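Local atomic coordinates of putative adenosine kinase (Schistosoma mansoni, PDB entry 3VAS), a protein that binds adenosine and probably phosphorylates it to AMP with ATP, as an adenosine kinase of the ribokinase (pfkB) family. Residues A[88-93]-A[347-352]. Numbering follows the deposited sequence.
Sequences VKMIQW and AAYIIC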
ATOM      1  N   VAL A  88      -5.559  -4.495   2.096  1.00 20.56           N
ATOM      2  CA  VAL A  88      -6.720  -4.769   2.932  1.00 20.31           C
ATOM      3  C   VAL A  88      -7.564  -5.934   2.414  1.00 20.44           C
ATOM      4  O   VAL A  88      -8.025  -6.768   3.190  1.00 22.86           O
ATOM      5  CB  VAL A  88      -7.577  -3.505   3.111  1.00 23.08           C
ATOM      6  CG1 VAL A  88      -8.926  -3.841   3.745  1.00 23.06           C
ATOM      7  CG2 VAL A  88      -6.817  -2.491   3.944  1.00 22.29           C
ATOM      8  N   LYS A  89      -7.752  -6.014   1.103  1.00 22.50           N
ATOM      9  CA  LYS A  89      -8.558  -7.102   0.568  1.00 22.42           C
ATOM     10  C   LYS A  89      -7.825  -8.441   0.648  1.00 21.90           C
ATOM     11  O   LYS A  89      -8.455  -9.490   0.759  1.00 23.84           O
ATOM     12  CB  LYS A  89      -9.061  -6.801  -0.849  1.00 23.71           C
ATOM     13  CG  LYS A  89      -8.024  -6.867  -1.954  1.00 23.90           C
ATOM     14  CD  LYS A  89      -8.646  -6.396  -3.273  1.00 25.27           C
ATOM     15  CE  LYS A  89      -7.751  -6.712  -4.463  1.00 26.23           C
ATOM     16  NZ  LYS A  89      -8.363  -6.272  -5.749  1.00 26.54           N
ATOM     17  N   MET A  90      -6.496  -8.414   0.617  1.00 22.06           N
ATOM     18  CA  MET A  90      -5.752  -9.658   0.793  1.00 20.39           C
ATOM     19  C   MET A  90      -5.751 -10.095   2.259  1.00 21.49           C
ATOM     20  O   MET A  90      -5.797 -11.292   2.544  1.00 23.92           O
ATOM     21  CB  MET A  90      -4.325  -9.575   0.247  1.00 20.02           C
ATOM     22  CG  MET A  90      -3.599 -10.922   0.289  1.00 21.89           C
ATOM     23  SD  MET A  90      -2.006 -10.916  -0.558  1.00 22.67           S
ATOM     24  CE  MET A  90      -1.598 -12.664  -0.564  1.00 19.54           C
ATOM     25  N   ILE A  91      -5.706  -9.138   3.184  1.00 22.20           N
ATOM     26  CA  ILE A  91      -5.875  -9.468   4.601  1.00 23.41           C
ATOM     27  C   ILE A  91      -7.203 -10.203   4.776  1.00 26.68           C
ATOM     28  O   ILE A  91      -7.283 -11.223   5.459  1.00 24.94           O
ATOM     29  CB  ILE A  91      -5.886  -8.216   5.493  1.00 19.82           C
ATOM     30  CG1 ILE A  91      -4.525  -7.520   5.471  1.00 19.10           C
ATOM     31  CG2 ILE A  91      -6.263  -8.580   6.930  1.00 20.46           C
ATOM     32  CD1 ILE A  91      -4.482  -6.249   6.297  1.00 17.83           C
ATOM     33  N   GLN A  92      -8.238  -9.678   4.128  1.00 26.98           N
ATOM     34  CA  GLN A  92      -9.565 -10.278   4.151  1.00 23.76           C
ATOM     35  C   GLN A  92      -9.564 -11.680   3.531  1.00 25.10           C
ATOM     36  O   GLN A  92     -10.169 -12.608   4.067  1.00 27.83           O
ATOM     37  CB  GLN A  92     -10.557  -9.360   3.420  1.00 20.86           C
ATOM     38  CG  GLN A  92     -11.948  -9.960   3.224  1.00 25.02           C
ATOM     39  CD  GLN A  92     -12.695 -10.147   4.530  1.00 29.51           C
ATOM     40  OE1 GLN A  92     -12.842  -9.206   5.315  1.00 31.18           O
ATOM     41  NE2 GLN A  92     -13.170 -11.368   4.774  1.00 30.44           N
ATOM     42  N   TRP A  93      -8.877 -11.822   2.405  1.00 21.00           N
ATOM     43  CA  TRP A  93      -8.777 -13.092   1.691  1.00 21.83           C
ATOM     44  C   TRP A  93      -8.024 -14.141   2.520  1.00 25.89           C
ATOM     45  O   TRP A  93      -8.442 -15.300   2.617  1.00 24.12           O
ATOM     46  CB  TRP A  93      -8.067 -12.832   0.363  1.00 27.21           C
ATOM     47  CG  TRP A  93      -7.912 -13.992  -0.576  1.00 26.67           C
ATOM     48  CD1 TRP A  93      -8.852 -14.490  -1.437  1.00 25.28           C
ATOM     49  CD2 TRP A  93      -6.719 -14.753  -0.801  1.00 24.06           C
ATOM     50  NE1 TRP A  93      -8.320 -15.530  -2.166  1.00 24.72           N
ATOM     51  CE2 TRP A  93      -7.012 -15.708  -1.794  1.00 24.09           C
ATOM     52  CE3 TRP A  93      -5.433 -14.724  -0.251  1.00 24.25           C
ATOM     53  CZ2 TRP A  93      -6.066 -16.626  -2.247  1.00 28.08           C
ATOM     54  CZ3 TRP A  93      -4.495 -15.635  -0.703  1.00 23.96           C
ATOM     55  CH2 TRP A  93      -4.816 -16.574  -1.690  1.00 27.93           C
ATOM     56  N   ALA A 347       3.729 -12.340  -0.438  1.00 26.87           N
ATOM     57  CA  ALA A 347       4.416 -11.654  -1.530  1.00 22.32           C
ATOM     58  C   ALA A 347       4.786 -12.624  -2.642  1.00 23.23           C
ATOM     59  O   ALA A 347       4.631 -12.314  -3.827  1.00 20.63           O
ATOM     60  CB  ALA A 347       5.654 -10.951  -1.009  1.00 19.27           C
ATOM     61  N   ALA A 348       5.275 -13.800  -2.252  1.00 25.38           N
ATOM     62  CA  ALA A 348       5.647 -14.848  -3.205  1.00 27.05           C
ATOM     63  C   ALA A 348       4.453 -15.323  -4.038  1.00 26.92           C
ATOM     64  O   ALA A 348       4.588 -15.606  -5.228  1.00 27.52           O
ATOM     65  CB  ALA A 348       6.291 -16.023  -2.479  1.00 27.63           C
ATOM     66  N   TYR A 349       3.288 -15.414  -3.407  1.00 25.73           N
ATOM     67  CA  TYR A 349       2.065 -15.787  -4.113  1.00 26.10           C
ATOM     68  C   TYR A 349       1.742 -14.763  -5.204  1.00 28.21           C
ATOM     69  O   TYR A 349       1.414 -15.123  -6.333  1.00 29.66           O
ATOM     70  CB  TYR A 349       0.904 -15.901  -3.124  1.00 22.91           C
ATOM     71  CG  TYR A 349      -0.444 -16.157  -3.756  1.00 25.88           C
ATOM     72  CD1 TYR A 349      -0.846 -17.447  -4.102  1.00 26.90           C
ATOM     73  CD2 TYR A 349      -1.329 -15.110  -3.991  1.00 28.07           C
ATOM     74  CE1 TYR A 349      -2.093 -17.683  -4.677  1.00 26.81           C
ATOM     75  CE2 TYR A 349      -2.577 -15.336  -4.566  1.00 27.32           C
ATOM     76  CZ  TYR A 349      -2.951 -16.621  -4.909  1.00 26.08           C
ATOM     77  OH  TYR A 349      -4.189 -16.834  -5.479  1.00 26.08           O
ATOM     78  N   ILE A 350       1.852 -13.486  -4.857  1.00 25.80           N
ATOM     79  CA  ILE A 350       1.578 -12.405  -5.796  1.00 27.34           C
ATOM     80  C   ILE A 350       2.627 -12.310  -6.915  1.00 29.88           C
ATOM     81  O   ILE A 350       2.284 -12.075  -8.075  1.00 31.16           O
ATOM     82  CB  ILE A 350       1.430 -11.060  -5.052  1.00 25.71           C
ATOM     83  CG1 ILE A 350       0.080 -11.016  -4.327  1.00 26.17           C
ATOM     84  CG2 ILE A 350       1.567  -9.885  -6.005  1.00 25.84           C
ATOM     85  CD1 ILE A 350      -1.122 -11.368  -5.206  1.00 25.40           C
ATOM     86  N   ILE A 351       3.895 -12.512  -6.562  1.00 28.75           N
ATOM     87  CA  ILE A 351       4.999 -12.476  -7.522  1.00 28.41           C
ATOM     88  C   ILE A 351       4.801 -13.494  -8.649  1.00 32.96           C
ATOM     89  O   ILE A 351       5.168 -13.252  -9.800  1.00 32.66           O
ATOM     90  CB  ILE A 351       6.356 -12.712  -6.803  1.00 45.99           C
ATOM     91  CG1 ILE A 351       6.776 -11.452  -6.044  1.00 45.30           C
ATOM     92  CG2 ILE A 351       7.454 -13.125  -7.779  1.00 44.99           C
ATOM     93  CD1 ILE A 351       8.021 -11.629  -5.201  1.00 45.18           C
ATOM     94  N   CYS A 352       4.193 -14.626  -8.318  1.00 34.03           N
ATOM     95  CA  CYS A 352       3.971 -15.674  -9.306  1.00 34.07           C
ATOM     96  C   CYS A 352       2.648 -15.504 -10.059  1.00 35.62           C
ATOM     97  O   CYS A 352       2.210 -16.410 -10.770  1.00 37.55           O
ATOM     98  CB  CYS A 352       4.055 -17.049  -8.644  1.00 31.89           C
ATOM     99  SG  CYS A 352       5.723 -17.485  -8.080  1.00 58.33           S
TER
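Two helices of a ribokinase-type fold, 83-95 and 336-351, meet here through W93 and M90 on one side and Y349 and I350 on the other, a worked example of how long side chains join helices whose axes are too far apart for close packing. The axes of the short segments come no nearer than 13.2 Å and run at 109° to each other. W93 and Y349 reach out from opposite directions; CG of each is anti to its backbone N, which sends the two rings out across the gap between the helices. The outer corner of the indole lies over one face of the phenol, W93 CH2 standing 3.7 Å from Y349 CZ. The planes are tilted by 33°, an oblique pairing with centroids 5.1 Å apart. Both polar ends turn to a single residue: W93 NE1 donates to the carbonyl of G359 and Y349 OH is hydrogen-bonded to its amide N, which fixes the two rings against the segment following the last helix. Y364 adds edge-to-face contacts to both. Within this pfkB-family domain, helix 318-330 flanks the contact, A321 touching both M90 and I350. The I350 side chain is about 8 Å from the bound adenosine. M90 is extended through all three torsions, which carries its CE to 4.2 Å from Y349 CD2, while M90 SD lies 4.3 Å from I350 CG1.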